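Local coordinates for ABC transporter substrate binding protein (Ribose) (Agrobacterium vitis S4, PDB 4WT7), which probably binds carbohydrates as the extracytoplasmic receptor of an ABC importer and here holds the sugar alcohol D-allitol between its two lobes, at residues Ala168-Gln173 with Gly249-Pro254; Thr118-Ser123 with Ser132-Ile137; Glu57-Arg60 with Glu64-Ala67; Leu28-Lys33 with Gln281-Val286. One frame throughout, in Å; residues are numbered along the deposited sequence.

Overall arrangement
The four contacts fall into two groups. Interactions 1 and 2 lie at the D-allitol pocket, with centres about 10 Å apart; Arg170 NE and Asn134 OD1, 2.8 Å apart in a probable hydrogen bond, tie them together, and both touch the ligand. Interactions 3 and 4, about 9 Å apart between centres, sit in the lobe built on strand 34-39, joined by a probable hydrogen bond between Glu64 N and Lys33 O. Interaction 1 lies about 28 Å, centre to centre, from either of these. The two groups touch on helix 275-290, where Ala282 CB of interaction 4 packs on Ile119 CD1 of interaction 2 at 3.6 Å.

Interaction 1: Ala168-Gln173 with Gly249-Pro254; sequences AIRYDQ and GVDGSP. With X9X (D-allitol), chain C.
Arg170, on helix 165-178, and Val250, in the corner that follows strand 246-249, are the residues whose backbones come nearest, yet their CA atoms stay 9.1 Å apart, so the contact is made by side chains approaching from opposite directions. The arginine chain is extended from CG to NE and carries the guanidinium flat over the valine: Val250 CG1 lies over the centre of one face, 3.7 Å from Arg170 CZ. With CG1 opposite the backbone N (chi1 -179°), Val250 presents that methyl to the cation while CG2 sits 4.0 Å from Arg170 CD. Allitol OAD lies at the edge of the same group, in its plane, and accepts from Arg170 NH1 at 3.0 Å; NH2 donates to OAB at 3.1 Å, each N-H...O angle being 161°. Asp251 reaches the polyol with both carboxylate oxygens, OD1 accepting from OAD at 2.7 Å and OD2 from OAF at 2.6 Å. Arg170 NH1 and Asp251 OD1 are 4.1 Å apart, the oxygen oblique to the guanidinium, so they attract as charges without a direct bond. Asn134 holds Arg170 NE, Ala225 O takes a further bond from NH1, and Gln273 bonds Asp251 OD1. Hydroxyl OAD therefore receives from the cation and donates to the anion, a relay that would probably polarise it and may couple the two opposite charges through the ligand in a buried pocket.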
loop_
_atom_site.group_PDB
_atom_site.type_symbol
_atom_site.label_atom_id
_atom_site.label_comp_id
_atom_site.label_asym_id
_atom_site.label_seq_id
_atom_site.Cartn_x
_atom_site.Cartn_y
_atom_site.Cartn_z
ATOM N N ALA A 168 7.073 0.604 -5.103
ATOM C CA ALA A 168 8.108 0.511 -6.125
ATOM C C ALA A 168 7.603 -0.381 -7.243
ATOM O O ALA A 168 7.744 -0.085 -8.423
ATOM C CB ALA A 168 9.386 -0.080 -5.542
ATOM N N ILE A 169 7.019 -1.508 -6.872
ATOM C CA ILE A 169 6.569 -2.445 -7.910
ATOM C C ILE A 169 5.458 -1.804 -8.741
ATOM O O ILE A 169 5.420 -1.949 -9.976
ATOM C CB ILE A 169 6.118 -3.797 -7.292
ATOM C CG1 ILE A 169 7.291 -4.456 -6.535
ATOM C CG2 ILE A 169 5.528 -4.755 -8.353
ATOM C CD1 ILE A 169 6.800 -5.707 -5.683
ATOM N N ARG A 170 4.533 -1.115 -8.078
ATOM C CA ARG A 170 3.423 -0.516 -8.800
ATOM C C ARG A 170 3.955 0.529 -9.775
ATOM O O ARG A 170 3.518 0.589 -10.920
ATOM C CB ARG A 170 2.406 0.117 -7.833
ATOM C CG ARG A 170 1.567 -0.908 -7.046
ATOM C CD ARG A 170 1.005 -0.346 -5.760
ATOM N NE ARG A 170 0.686 -1.405 -4.809
ATOM C CZ ARG A 170 0.344 -1.211 -3.534
ATOM N NH1 ARG A 170 0.245 0.011 -3.018
ATOM N NH2 ARG A 170 0.138 -2.241 -2.768
ATOM N N TYR A 171 4.932 1.328 -9.337
ATOM C CA TYR A 171 5.489 2.347 -10.207
ATOM C C TYR A 171 6.215 1.698 -11.381
ATOM O O TYR A 171 5.980 2.067 -12.548
ATOM C CB TYR A 171 6.414 3.286 -9.436
ATOM C CG TYR A 171 7.094 4.263 -10.346
ATOM C CD1 TYR A 171 6.404 5.349 -10.882
ATOM C CD2 TYR A 171 8.408 4.080 -10.716
ATOM C CE1 TYR A 171 7.040 6.241 -11.725
ATOM C CE2 TYR A 171 9.051 4.982 -11.563
ATOM C CZ TYR A 171 8.359 6.068 -12.054
ATOM O OH TYR A 171 9.008 6.942 -12.914
ATOM N N ASP A 172 7.066 0.718 -11.092
ATOM C CA ASP A 172 7.779 0.001 -12.145
ATOM C C ASP A 172 6.838 -0.547 -13.216
ATOM O O ASP A 172 7.122 -0.530 -14.420
ATOM C CB ASP A 172 8.609 -1.149 -11.543
ATOM C CG ASP A 172 9.840 -0.658 -10.839
ATOM O OD1 ASP A 172 10.159 0.550 -10.947
ATOM O OD2 ASP A 172 10.507 -1.449 -10.159
ATOM N N GLN A 173 5.680 -1.025 -12.782
ATOM C CA GLN A 173 4.740 -1.587 -13.733
ATOM C C GLN A 173 4.091 -0.511 -14.594
ATOM O O GLN A 173 3.820 -0.745 -15.771
ATOM C CB GLN A 173 3.709 -2.423 -13.011
ATOM C CG GLN A 173 4.318 -3.668 -12.393
ATOM C CD GLN A 173 4.931 -4.589 -13.458
ATOM O OE1 GLN A 173 6.122 -4.502 -13.798
ATOM N NE2 GLN A 173 4.094 -5.448 -14.009
ATOM N N GLY A 249 -5.523 4.805 -8.535
ATOM C CA GLY A 249 -4.823 4.416 -7.326
ATOM C C GLY A 249 -5.074 2.998 -6.818
ATOM O O GLY A 249 -5.701 2.156 -7.482
ATOM N N VAL A 250 -4.576 2.753 -5.610
ATOM C CA VAL A 250 -4.615 1.437 -5.020
ATOM C C VAL A 250 -4.951 1.515 -3.537
ATOM O O VAL A 250 -4.620 2.507 -2.876
ATOM C CB VAL A 250 -3.210 0.775 -5.180
ATOM C CG1 VAL A 250 -3.191 -0.610 -4.600
ATOM C CG2 VAL A 250 -2.788 0.779 -6.624
ATOM N N ASP A 251 -5.604 0.450 -3.054
ATOM C CA ASP A 251 -5.933 0.154 -1.647
ATOM C C ASP A 251 -7.442 -0.149 -1.482
ATOM O O ASP A 251 -7.826 -1.003 -0.677
ATOM C CB ASP A 251 -5.537 1.270 -0.673
ATOM C CG ASP A 251 -4.055 1.302 -0.382
ATOM O OD1 ASP A 251 -3.324 0.516 -1.007
ATOM O OD2 ASP A 251 -3.634 2.162 0.445
ATOM N N GLY A 252 -8.281 0.556 -2.253
ATOM C CA GLY A 252 -9.718 0.516 -2.032
ATOM C C GLY A 252 -10.136 0.993 -0.647
ATOM O O GLY A 252 -10.921 0.339 0.042
ATOM N N SER A 253 -9.604 2.123 -0.210
ATOM C CA SER A 253 -10.142 2.756 0.987
ATOM C C SER A 253 -11.600 3.105 0.667
ATOM O O SER A 253 -11.907 3.463 -0.449
ATOM C CB SER A 253 -9.337 4.014 1.367
ATOM O OG SER A 253 -7.948 3.763 1.287
ATOM N N PRO A 254 -12.498 2.971 1.646
ATOM C CA PRO A 254 -13.931 3.189 1.380
ATOM C C PRO A 254 -14.230 4.574 0.835
ATOM O O PRO A 254 -15.032 4.723 -0.089
ATOM C CB PRO A 254 -14.583 3.040 2.755
ATOM C CG PRO A 254 -13.640 2.200 3.543
ATOM C CD PRO A 254 -12.250 2.474 3.012
HETATM O OAA X9X C . 3.602 3.156 1.877
HETATM C CAG X9X C . 2.427 3.824 1.586
HETATM C CAI X9X C . 1.228 3.021 1.198
HETATM O OAC X9X C . 1.360 2.464 -0.088
HETATM C CAK X9X C . 0.871 2.027 2.265
HETATM O OAE X9X C . 0.775 2.754 3.428
HETATM C CAL X9X C . -0.511 1.414 2.029
HETATM O OAF X9X C . -1.486 2.392 1.923
HETATM C CAJ X9X C . -0.629 0.396 0.913
HETATM O OAD X9X C . -0.775 0.954 -0.347
HETATM C CAH X9X C . 0.439 -0.678 0.885
HETATM O OAB X9X C . 0.036 -1.918 0.346
#

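Interaction 2: Thr118-Ser123 with Ser132-Ile137. With X9X (D-allitol), chain C.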
loop_
_atom_site.group_PDB
_atom_site.type_symbol
_atom_site.label_atom_id
_atom_site.label_comp_id
_atom_site.label_asym_id
_atom_site.label_seq_id
_atom_site.Cartn_x
_atom_site.Cartn_y
_atom_site.Cartn_z
ATOM N N THR A 118 7.017 -10.268 7.327
ATOM C CA THR A 118 6.607 -8.918 6.982
ATOM C C THR A 118 5.256 -8.846 6.265
ATOM O O THR A 118 4.727 -9.836 5.778
ATOM C CB THR A 118 7.660 -8.239 6.104
ATOM O OG1 THR A 118 7.930 -9.076 4.982
ATOM C CG2 THR A 118 8.965 -7.998 6.860
ATOM N N ILE A 119 4.720 -7.638 6.221
ATOM C CA ILE A 119 3.627 -7.270 5.324
ATOM C C ILE A 119 4.096 -6.078 4.489
ATOM O O ILE A 119 4.507 -5.047 5.028
ATOM C CB ILE A 119 2.342 -6.942 6.104
ATOM C CG1 ILE A 119 1.926 -8.174 6.916
ATOM C CG2 ILE A 119 1.222 -6.476 5.140
ATOM C CD1 ILE A 119 0.981 -7.899 8.016
ATOM N N ASP A 120 4.055 -6.252 3.177
ATOM C CA ASP A 120 4.502 -5.238 2.233
ATOM C C ASP A 120 5.953 -4.822 2.462
ATOM O O ASP A 120 6.281 -3.638 2.420
ATOM C CB ASP A 120 3.596 -4.000 2.284
ATOM C CG ASP A 120 2.325 -4.186 1.535
ATOM O OD1 ASP A 120 2.229 -5.148 0.749
ATOM O OD2 ASP A 120 1.420 -3.330 1.718
ATOM N N VAL A 121 6.836 -5.794 2.733
ATOM C CA VAL A 121 8.263 -5.484 2.805
ATOM C C VAL A 121 9.052 -6.649 2.198
ATOM O O VAL A 121 9.089 -7.731 2.779
ATOM C CB VAL A 121 8.783 -5.280 4.254
ATOM C CG1 VAL A 121 10.285 -4.908 4.206
ATOM C CG2 VAL A 121 7.981 -4.210 5.049
ATOM N N GLY A 122 9.685 -6.423 1.047
ATOM C CA GLY A 122 10.397 -7.474 0.344
ATOM C C GLY A 122 11.832 -7.550 0.820
ATOM O O GLY A 122 12.780 -7.207 0.121
ATOM N N SER A 123 11.986 -7.959 2.058
ATOM C CA SER A 123 13.291 -8.063 2.654
ATOM C C SER A 123 13.876 -9.456 2.501
ATOM O O SER A 123 13.176 -10.436 2.651
ATOM C CB SER A 123 13.172 -7.759 4.129
ATOM O OG SER A 123 14.401 -7.986 4.791
ATOM N N SER A 132 -0.034 -8.138 -1.599
ATOM C CA SER A 132 -0.732 -8.395 -2.850
ATOM C C SER A 132 0.324 -8.761 -3.888
ATOM O O SER A 132 1.495 -8.495 -3.674
ATOM C CB SER A 132 -1.495 -7.135 -3.320
ATOM O OG SER A 132 -2.529 -6.781 -2.409
ATOM N N ASP A 133 -0.086 -9.349 -5.008
ATOM C CA ASP A 133 0.784 -9.520 -6.152
ATOM C C ASP A 133 0.810 -8.171 -6.860
ATOM O O ASP A 133 -0.043 -7.886 -7.710
ATOM C CB ASP A 133 0.237 -10.590 -7.080
ATOM C CG ASP A 133 0.931 -10.638 -8.421
ATOM O OD1 ASP A 133 1.713 -9.730 -8.776
ATOM O OD2 ASP A 133 0.699 -11.643 -9.145
ATOM N N ASN A 134 1.783 -7.355 -6.489
ATOM C CA ASN A 134 1.863 -5.989 -6.976
ATOM C C ASN A 134 2.280 -5.833 -8.429
ATOM O O ASN A 134 2.045 -4.807 -9.033
ATOM C CB ASN A 134 2.737 -5.173 -6.037
ATOM C CG ASN A 134 2.023 -4.913 -4.753
ATOM O OD1 ASN A 134 1.007 -4.229 -4.747
ATOM N ND2 ASN A 134 2.474 -5.532 -3.681
ATOM N N TRP A 135 2.827 -6.879 -9.016
ATOM C CA TRP A 135 3.046 -6.851 -10.446
ATOM C C TRP A 135 1.700 -6.841 -11.175
ATOM O O TRP A 135 1.482 -6.037 -12.099
ATOM C CB TRP A 135 3.907 -8.031 -10.833
ATOM C CG TRP A 135 5.293 -7.915 -10.250
ATOM C CD1 TRP A 135 6.331 -7.227 -10.796
ATOM C CD2 TRP A 135 5.788 -8.479 -9.023
ATOM N NE1 TRP A 135 7.426 -7.339 -10.018
ATOM C CE2 TRP A 135 7.134 -8.112 -8.916
ATOM C CE3 TRP A 135 5.232 -9.299 -8.024
ATOM C CZ2 TRP A 135 7.946 -8.477 -7.823
ATOM C CZ3 TRP A 135 6.039 -9.676 -6.939
ATOM C CH2 TRP A 135 7.380 -9.262 -6.852
ATOM N N GLY A 136 0.798 -7.703 -10.715
ATOM C CA GLY A 136 -0.572 -7.781 -11.237
ATOM C C GLY A 136 -1.289 -6.460 -11.013
ATOM O O GLY A 136 -1.835 -5.900 -11.952
ATOM N N ILE A 137 -1.275 -5.964 -9.771
ATOM C CA ILE A 137 -1.897 -4.689 -9.453
ATOM C C ILE A 137 -1.400 -3.571 -10.368
ATOM O O ILE A 137 -2.185 -2.834 -10.979
ATOM C CB ILE A 137 -1.617 -4.295 -8.003
ATOM C CG1 ILE A 137 -2.554 -5.074 -7.078
ATOM C CG2 ILE A 137 -1.842 -2.785 -7.792
ATOM C CD1 ILE A 137 -2.378 -4.743 -5.621
HETATM O OAA X9X C . 3.602 3.156 1.877
HETATM C CAG X9X C . 2.427 3.824 1.586
HETATM C CAI X9X C . 1.228 3.021 1.198
HETATM O OAC X9X C . 1.360 2.464 -0.088
HETATM C CAK X9X C . 0.871 2.027 2.265
HETATM O OAE X9X C . 0.775 2.754 3.428
HETATM C CAL X9X C . -0.511 1.414 2.029
HETATM O OAF X9X C . -1.486 2.392 1.923
HETATM C CAJ X9X C . -0.629 0.396 0.913
HETATM O OAD X9X C . -0.775 0.954 -0.347
HETATM C CAH X9X C . 0.439 -0.678 0.885
HETATM O OAB X9X C . 0.036 -1.918 0.346
HETATM O O HOH W 1 0.517 -5.214 -1.258
#
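One water is gripped by three groups and does the joining here: it donates to Asp120 OD1 at 2.6 Å and accepts from Ser132 N at 3.0 Å and from Asn134 ND2 at 3.1 Å. Directly, the two sides barely meet, for Asp120 OD1 stays 4.4 Å from Ser132 N and 4.5 Å from Asn134 ND2. Asp120 follows strand 116-119, and its carboxylate is shared: OD1 takes the water and a bond from Thr131 OG1, while OD2 accepts from hydroxyl OAB of the allitol, although the modelled length is too short to be trusted. Thr118 OG1 donates to Val121 O at 2.8 Å in the carbonyl plane, on a lone pair, closing the loop around Asp120. Across the water, Asn134 has its OD1 taken by Arg170 NE, and Ser132 OG pairs with Gln273. Asp133 caps the helix that begins here, its OD1 accepting from Gly136 N at 3.0 Å from above the carboxylate plane. Strand 129-131 belongs to the sheet of one lobe and helix 134-148 enters the other, so this water-bridged contact lies at an interlobe crossover beside the ligand cleft, as is typical of periplasmic sugar-binding proteins.

Interaction 3: Glu57-Arg60 with Glu64-Ala67; sequences EVKR and EPLA
Val58 CG1 makes the closest approach, 3.7 Å from Pro65 CD, and the same methyl lies 3.8 Å from Glu64 N, where the chain enters strand 64-69. The valine and the proline ring slide past each other in opposite directions, so CG1 rests alongside the CD end of the ring. A valine chi1 of 165°, with CG1 trans to the backbone N, points this methyl at the strand. Lys59, one residue on, crosses the ring at about a right angle: its CG is 4.1 Å from Pro65 CG, and CE stands 4.2 Å from the same ring atom, so the aliphatic part of an extended chain covers the ring on the solvent side of the contact. Both CA pairs, Val58 with Pro65 and Lys59 with Glu64, are 6.2 Å apart, which fits a connection of three residues between helix and strand.

Further out, Arg60 grips Glu57 side-on, NE donating to OE1 at 2.9 Å and NH2 to OE2 at 2.8 Å. Both bonds are nearly straight (177°) and lie close to the guanidinium plane, though some 30° out of the carboxylate plane. Gln284 of helix 275-290 also donates to Glu57 OE2, and Ile283 of that helix packs on Val58. On the strand side, Glu64 pairs through its backbone with Lys33 and Ile35, while Pro65 lies against Ile37. Helix and strand of this beta-alpha-beta unit thus meet here mainly through carbon atoms of Val58, Lys59 and Pro65, whereas the last helical turn carries a salt bridge whose carboxylate also reaches a second helix.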
loop_
_atom_site.group_PDB
_atom_site.type_symbol
_atom_site.label_atom_id
_atom_site.label_comp_id
_atom_site.label_asym_id
_atom_site.label_seq_id
_atom_site.Cartn_x
_atom_site.Cartn_y
_atom_site.Cartn_z
ATOM N N GLU A 57 -5.682 -11.192 15.555
ATOM C CA GLU A 57 -5.419 -12.586 15.224
ATOM C C GLU A 57 -4.455 -13.220 16.227
ATOM O O GLU A 57 -4.592 -14.389 16.573
ATOM C CB GLU A 57 -4.884 -12.717 13.801
ATOM C CG GLU A 57 -4.790 -14.155 13.295
ATOM C CD GLU A 57 -6.135 -14.895 13.212
ATOM O OE1 GLU A 57 -7.175 -14.375 13.679
ATOM O OE2 GLU A 57 -6.131 -16.022 12.685
ATOM N N VAL A 58 -3.469 -12.473 16.690
ATOM C CA VAL A 58 -2.551 -13.056 17.646
ATOM C C VAL A 58 -3.342 -13.393 18.897
ATOM O O VAL A 58 -3.185 -14.478 19.474
ATOM C CB VAL A 58 -1.368 -12.127 18.006
ATOM C CG1 VAL A 58 -0.662 -12.629 19.253
ATOM C CG2 VAL A 58 -0.398 -12.034 16.870
ATOM N N LYS A 59 -4.188 -12.465 19.321
ATOM C CA LYS A 59 -5.070 -12.723 20.471
ATOM C C LYS A 59 -5.979 -13.933 20.235
ATOM O O LYS A 59 -6.157 -14.769 21.128
ATOM C CB LYS A 59 -5.929 -11.505 20.827
ATOM C CG LYS A 59 -5.188 -10.331 21.431
ATOM C CD LYS A 59 -6.091 -9.071 21.506
ATOM C CE LYS A 59 -5.339 -7.821 21.998
ATOM N NZ LYS A 59 -6.228 -6.605 22.181
ATOM N N ARG A 60 -6.540 -14.048 19.033
ATOM C CA ARG A 60 -7.511 -15.110 18.786
ATOM C C ARG A 60 -6.830 -16.475 18.848
ATOM O O ARG A 60 -7.435 -17.474 19.261
ATOM C CB ARG A 60 -8.212 -14.925 17.442
ATOM C CG ARG A 60 -9.394 -15.881 17.253
ATOM C CD ARG A 60 -9.938 -15.858 15.835
ATOM N NE ARG A 60 -8.951 -16.367 14.919
ATOM C CZ ARG A 60 -8.759 -17.646 14.628
ATOM N NH1 ARG A 60 -9.486 -18.586 15.192
ATOM N NH2 ARG A 60 -7.795 -17.984 13.779
ATOM N N GLU A 64 0.332 -13.510 22.842
ATOM C CA GLU A 64 0.388 -12.198 23.469
ATOM C C GLU A 64 1.105 -11.234 22.542
ATOM O O GLU A 64 2.319 -11.385 22.273
ATOM C CB GLU A 64 1.078 -12.290 24.836
ATOM C CG GLU A 64 1.359 -10.937 25.538
ATOM C CD GLU A 64 2.116 -11.127 26.854
ATOM O OE1 GLU A 64 1.599 -11.898 27.719
ATOM O OE2 GLU A 64 3.231 -10.562 26.999
ATOM N N PRO A 65 0.357 -10.259 22.003
ATOM C CA PRO A 65 0.992 -9.308 21.080
ATOM C C PRO A 65 1.751 -8.203 21.798
ATOM O O PRO A 65 1.324 -7.701 22.836
ATOM C CB PRO A 65 -0.186 -8.709 20.308
ATOM C CG PRO A 65 -1.374 -8.896 21.177
ATOM C CD PRO A 65 -1.113 -10.138 22.014
ATOM N N LEU A 66 2.895 -7.831 21.241
ATOM C CA LEU A 66 3.616 -6.662 21.691
ATOM C C LEU A 66 3.561 -5.707 20.522
ATOM O O LEU A 66 4.385 -5.783 19.606
ATOM C CB LEU A 66 5.086 -6.988 22.012
ATOM C CG LEU A 66 5.417 -7.818 23.248
ATOM C CD1 LEU A 66 5.191 -9.314 23.067
ATOM C CD2 LEU A 66 6.868 -7.526 23.670
ATOM N N ALA A 67 2.578 -4.814 20.547
ATOM C CA ALA A 67 2.246 -4.033 19.363
ATOM C C ALA A 67 2.719 -2.587 19.496
ATOM O O ALA A 67 2.367 -1.895 20.450
ATOM C CB ALA A 67 0.765 -4.090 19.074
#

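Interaction 4: Leu28-Lys33 with Gln281-Val286; sequences LSLKGK and QAIQNV
Leu30 CB points at helix 275-290, but CB and CG make no close contact with segment 281-286 and act as the stalk for two methyls. CD1 meets Ile283 CG2 at 3.8 Å, the two side chains crossing at about a right angle, and CD2 lies 4.4 Å from Val286 CG1, a looser contact. Ile283 offers CG2 because that branch is opposite its backbone N, with CG1 on the side of the nitrogen (chi1 -53°). Two residues earlier, Leu28 CD1 closes tightly on Gln284, 3.3 Å from the amide oxygen OE1 and 3.9 Å from the backbone O. Gln284 CB points away from the loop, and the bend of its chain at chi2 (-74°) returns OE1 to Leu28 CD1; its NE2 is taken up by a hydrogen bond to Glu57 OE2 of helix 45-60. The loop is shaped locally: Ser29 OG accepts from Lys31 N at 3.2 Å, an ST turn, and Lys33 N returns to Leu30 O at 2.9 Å in a type II turn with Gly32 at positive phi. Early chain packed against a late helix, just ahead of strand 34-39, fits the Rossmann-like lobe of a periplasmic binding protein, which the chain revisits from the other lobe.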
loop_
_atom_site.group_PDB
_atom_site.type_symbol
_atom_site.label_atom_id
_atom_site.label_comp_id
_atom_site.label_asym_id
_atom_site.label_seq_id
_atom_site.Cartn_x
_atom_site.Cartn_y
_atom_site.Cartn_z
ATOM N N LEU A 28 -3.798 -24.585 14.421
ATOM C CA LEU A 28 -2.810 -23.584 14.782
ATOM C C LEU A 28 -3.133 -22.919 16.134
ATOM O O LEU A 28 -4.303 -22.795 16.541
ATOM C CB LEU A 28 -2.701 -22.536 13.673
ATOM C CG LEU A 28 -2.165 -23.046 12.335
ATOM C CD1 LEU A 28 -2.308 -21.972 11.257
ATOM C CD2 LEU A 28 -0.698 -23.482 12.478
ATOM N N SER A 29 -2.073 -22.500 16.811
ATOM C CA SER A 29 -2.143 -21.897 18.139
ATOM C C SER A 29 -0.925 -21.003 18.328
ATOM O O SER A 29 0.109 -21.198 17.681
ATOM C CB SER A 29 -2.159 -22.979 19.226
ATOM O OG SER A 29 -2.328 -22.445 20.540
ATOM N N LEU A 30 -1.066 -20.005 19.194
ATOM C CA LEU A 30 0.061 -19.197 19.621
ATOM C C LEU A 30 0.091 -19.120 21.132
ATOM O O LEU A 30 0.722 -18.231 21.715
ATOM C CB LEU A 30 -0.013 -17.798 19.005
ATOM C CG LEU A 30 0.227 -17.735 17.483
ATOM C CD1 LEU A 30 0.135 -16.297 17.003
ATOM C CD2 LEU A 30 1.549 -18.309 17.074
ATOM N N LYS A 31 -0.572 -20.082 21.777
ATOM C CA LYS A 31 -0.663 -20.083 23.230
ATOM C C LYS A 31 0.768 -20.083 23.764
ATOM O O LYS A 31 1.641 -20.746 23.205
ATOM C CB LYS A 31 -1.473 -21.297 23.712
ATOM C CG LYS A 31 -1.559 -21.430 25.219
ATOM C CD LYS A 31 -2.429 -22.629 25.636
ATOM C CE LYS A 31 -2.408 -22.875 27.181
ATOM N NZ LYS A 31 -3.062 -21.794 28.007
ATOM N N GLY A 32 1.035 -19.289 24.792
ATOM C CA GLY A 32 2.369 -19.197 25.351
ATOM C C GLY A 32 3.408 -18.472 24.512
ATOM O O GLY A 32 4.547 -18.395 24.924
ATOM N N LYS A 33 3.042 -17.924 23.352
ATOM C CA LYS A 33 4.012 -17.202 22.522
ATOM C C LYS A 33 3.821 -15.706 22.661
ATOM O O LYS A 33 2.714 -15.218 22.902
ATOM C CB LYS A 33 3.862 -17.559 21.032
ATOM C CG LYS A 33 3.881 -19.037 20.751
ATOM C CD LYS A 33 5.235 -19.671 21.124
ATOM C CE LYS A 33 5.203 -21.174 20.914
ATOM N NZ LYS A 33 6.562 -21.717 21.122
ATOM N N GLN A 281 -3.286 -13.235 7.536
ATOM C CA GLN A 281 -2.378 -14.164 6.905
ATOM C C GLN A 281 -1.010 -14.154 7.560
ATOM O O GLN A 281 -0.427 -15.221 7.845
ATOM C CB GLN A 281 -2.212 -13.843 5.439
ATOM C CG GLN A 281 -1.723 -15.052 4.692
ATOM C CD GLN A 281 -1.354 -14.726 3.280
ATOM O OE1 GLN A 281 -1.937 -15.274 2.339
ATOM N NE2 GLN A 281 -0.363 -13.840 3.107
ATOM N N ALA A 282 -0.488 -12.952 7.798
ATOM C CA ALA A 282 0.844 -12.847 8.399
ATOM C C ALA A 282 0.880 -13.665 9.701
ATOM O O ALA A 282 1.773 -14.477 9.896
ATOM C CB ALA A 282 1.224 -11.393 8.663
ATOM N N ILE A 283 -0.113 -13.457 10.571
ATOM C CA ILE A 283 -0.155 -14.154 11.851
ATOM C C ILE A 283 -0.423 -15.665 11.698
ATOM O O ILE A 283 0.158 -16.494 12.422
ATOM C CB ILE A 283 -1.174 -13.532 12.806
ATOM C CG1 ILE A 283 -0.915 -12.035 12.954
ATOM C CG2 ILE A 283 -1.042 -14.155 14.155
ATOM C CD1 ILE A 283 0.564 -11.686 13.218
ATOM N N GLN A 284 -1.293 -16.027 10.768
ATOM C CA GLN A 284 -1.465 -17.426 10.421
ATOM C C GLN A 284 -0.090 -17.997 10.085
ATOM O O GLN A 284 0.265 -19.082 10.551
ATOM C CB GLN A 284 -2.428 -17.623 9.231
ATOM C CG GLN A 284 -3.938 -17.523 9.584
ATOM C CD GLN A 284 -4.476 -18.755 10.346
ATOM O OE1 GLN A 284 -4.432 -19.885 9.844
ATOM N NE2 GLN A 284 -4.987 -18.531 11.556
ATOM N N ASN A 285 0.688 -17.256 9.281
ATOM C CA ASN A 285 1.971 -17.768 8.835
ATOM C C ASN A 285 2.996 -17.825 9.973
ATOM O O ASN A 285 3.853 -18.709 9.997
ATOM C CB ASN A 285 2.488 -17.006 7.601
ATOM C CG ASN A 285 1.752 -17.407 6.336
ATOM O OD1 ASN A 285 0.908 -18.306 6.357
ATOM N ND2 ASN A 285 2.050 -16.744 5.233
ATOM N N VAL A 286 2.898 -16.908 10.932
ATOM C CA VAL A 286 3.734 -17.015 12.112
ATOM C C VAL A 286 3.462 -18.328 12.882
ATOM O O VAL A 286 4.399 -19.053 13.247
ATOM C CB VAL A 286 3.551 -15.842 13.057
ATOM C CG1 VAL A 286 4.231 -16.147 14.388
ATOM C CG2 VAL A 286 4.088 -14.547 12.425
#